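Local coordinates for microtubule-associated serine/threonine-protein kinase 4 (Homo sapiens, PDB 2W7R), which probably phosphorylates protein serine and threonine residues as a microtubule-associated kinase, here represented by its PDZ domain, a module that typically binds the C-terminal tails of partner proteins, at residues Q3-S10 with G81-T89. Residues are numbered along the deposited sequence; the frame is centred on the assembly and turned at random.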
# COMPACT_ATOMS: atom_id res chain seq x y z
N GLN A 3 -2.41 18.39 2.86
CA GLN A 3 -2.19 17.88 4.21
C GLN A 3 -2.43 18.95 5.26
O GLN A 3 -1.88 20.05 5.17
CB GLN A 3 -0.76 17.34 4.34
CG GLN A 3 -0.52 16.06 3.58
CD GLN A 3 -1.53 14.99 3.94
OE1 GLN A 3 -1.88 14.83 5.11
NE2 GLN A 3 -1.99 14.25 2.95
N PRO A 4 -3.27 18.63 6.26
CA PRO A 4 -3.97 17.35 6.41
C PRO A 4 -5.22 17.29 5.55
O PRO A 4 -5.66 18.31 5.03
CB PRO A 4 -4.38 17.36 7.89
CG PRO A 4 -3.75 18.59 8.50
CD PRO A 4 -3.54 19.54 7.38
N ILE A 5 -5.79 16.09 5.40
CA ILE A 5 -7.06 15.93 4.71
C ILE A 5 -8.17 16.25 5.69
O ILE A 5 -8.28 15.62 6.74
CB ILE A 5 -7.26 14.49 4.21
CG1 ILE A 5 -6.05 14.03 3.38
CG2 ILE A 5 -8.55 14.38 3.40
CD1 ILE A 5 -5.96 14.66 2.02
N VAL A 6 -9.01 17.23 5.36
CA VAL A 6 -10.12 17.57 6.24
C VAL A 6 -11.41 16.97 5.71
O VAL A 6 -11.80 17.21 4.57
CB VAL A 6 -10.26 19.09 6.39
CG1 VAL A 6 -11.43 19.42 7.31
CG2 VAL A 6 -8.96 19.68 6.92
N ILE A 7 -12.06 16.16 6.53
CA ILE A 7 -13.29 15.51 6.11
C ILE A 7 -14.47 16.04 6.92
O ILE A 7 -14.48 15.97 8.15
CB ILE A 7 -13.19 13.98 6.28
CG1 ILE A 7 -11.95 13.44 5.57
CG2 ILE A 7 -14.45 13.31 5.73
CD1 ILE A 7 -11.70 11.95 5.81
N HIS A 8 -15.45 16.60 6.21
CA HIS A 8 -16.66 17.09 6.85
C HIS A 8 -17.77 16.07 6.68
O HIS A 8 -18.12 15.70 5.55
CB HIS A 8 -17.11 18.42 6.23
CG HIS A 8 -16.08 19.50 6.28
ND1 HIS A 8 -16.06 20.45 7.27
CD2 HIS A 8 -15.06 19.79 5.44
CE1 HIS A 8 -15.06 21.29 7.05
NE2 HIS A 8 -14.43 20.91 5.95
N SER A 9 -18.32 15.61 7.80
CA SER A 9 -19.43 14.66 7.79
C SER A 9 -20.71 15.34 8.26
O SER A 9 -20.66 16.22 9.12
CB SER A 9 -19.11 13.46 8.68
OG SER A 9 -20.27 12.71 8.96
N SER A 10 -21.84 14.91 7.72
CA SER A 10 -23.14 15.46 8.10
C SER A 10 -23.77 14.65 9.23
O SER A 10 -23.07 14.10 10.08
CB SER A 10 -24.08 15.52 6.90
OG SER A 10 -24.29 14.23 6.34
N GLY A 81 -16.39 12.83 15.87
CA GLY A 81 -17.71 13.40 15.69
C GLY A 81 -18.07 13.78 14.27
O GLY A 81 -18.39 12.92 13.45
N ASN A 82 -18.03 15.08 13.97
CA ASN A 82 -18.51 15.60 12.68
C ASN A 82 -17.42 15.99 11.68
O ASN A 82 -17.53 15.69 10.49
CB ASN A 82 -19.47 16.77 12.90
CG ASN A 82 -20.89 16.32 13.14
OD1 ASN A 82 -21.21 15.13 13.04
ND2 ASN A 82 -21.77 17.27 13.45
N LYS A 83 -16.39 16.69 12.15
CA LYS A 83 -15.26 17.04 11.30
C LYS A 83 -14.01 16.34 11.83
O LYS A 83 -13.80 16.29 13.04
CB LYS A 83 -15.06 18.55 11.27
CG LYS A 83 -13.97 19.00 10.31
CD LYS A 83 -13.86 20.52 10.26
CE LYS A 83 -13.40 21.08 11.60
NZ LYS A 83 -13.26 22.57 11.55
N VAL A 84 -13.20 15.79 10.92
CA VAL A 84 -11.94 15.16 11.32
C VAL A 84 -10.82 15.53 10.36
O VAL A 84 -11.04 15.72 9.16
CB VAL A 84 -12.08 13.62 11.39
CG1 VAL A 84 -12.17 13.03 9.98
CG2 VAL A 84 -10.89 13.02 12.15
N SER A 85 -9.60 15.63 10.89
CA SER A 85 -8.44 15.93 10.07
C SER A 85 -7.55 14.69 10.04
O SER A 85 -7.25 14.14 11.09
CB SER A 85 -7.69 17.11 10.68
OG SER A 85 -6.63 17.53 9.85
N ILE A 86 -7.17 14.25 8.85
CA ILE A 86 -6.30 13.07 8.75
C ILE A 86 -5.02 13.43 8.01
O ILE A 86 -5.06 13.87 6.86
CB ILE A 86 -7.01 11.90 8.05
CG1 ILE A 86 -8.29 11.53 8.81
CG2 ILE A 86 -6.10 10.68 7.95
CD1 ILE A 86 -8.97 10.31 8.29
N THR A 87 -3.88 13.25 8.67
CA THR A 87 -2.60 13.48 8.04
C THR A 87 -2.12 12.17 7.44
O THR A 87 -2.10 11.14 8.12
CB THR A 87 -1.56 14.01 9.04
OG1 THR A 87 -2.09 15.14 9.73
CG2 THR A 87 -0.28 14.40 8.32
N THR A 88 -1.75 12.21 6.17
CA THR A 88 -1.32 11.01 5.46
C THR A 88 0.03 11.21 4.80
O THR A 88 0.47 12.34 4.59
CB THR A 88 -2.34 10.60 4.38
OG1 THR A 88 -2.37 11.59 3.34
CG2 THR A 88 -3.74 10.45 4.97
N THR A 89 0.67 10.09 4.46
CA THR A 89 1.94 10.12 3.77
C THR A 89 1.96 9.01 2.71
O THR A 89 1.27 8.01 2.85
CB THR A 89 3.10 9.92 4.77
OG1 THR A 89 4.34 10.24 4.14
CG2 THR A 89 3.13 8.49 5.28
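The pairing of first and last strands that closes a PDZ domain is met here in strands 5-8 and 83-89, where Ile-5 and Ile-7 face Ile-86 and Val-84 as antiparallel hydrogen-bonded pairs. Ile-86 N reaches Ile-5 O at 2.7 Å and the bond is returned from Ile-5 N to Ile-86 O; two residues on, Ile-7 N gives Val-84 O an almost perfectly straight bond (179°), answered by Val-84 N to Ile-7 O. Past the strand end, Ser-9 N continues the ladder to Asn-82 O at 2.8 Å. At the other end, where a cis peptide bond precedes Pro-4, a side chain replaces the backbone. Gln-3, bent at chi2 (-54°), lays its amide across Thr-88: OE1 accepts Thr-88 N at 2.8 Å, with the donor well above the carbonyl plane, while NE2 makes a weak bond to Thr-88 OG1. The two faces differ. On one, the CD1 methyls of Ile-7 and Ile-86 meet at 4.0 Å and Ile-7 CB rests on Val-84 CG1; Ile-7 also packs against helix 45-49, and Phe-16 touches both isoleucines. On the other, Lys-83 runs alongside His-8, its CD 3.5 Å from ring atom CE1, and its CG touches Val-6 CG1. Nearer the chain start, Pro-4 CB approaches Ser-85 OG and, more loosely, Thr-87 OG1. Strand 83-89 bonds on its other side to strand 56-60, and strand 5-8 is outermost in this sheet within the chain. The paired backbone bonds hold the register, the inward aliphatic groups join this edge to the domain core, and the amide of Gln-3 extends the polar pairing beyond the last backbone bond.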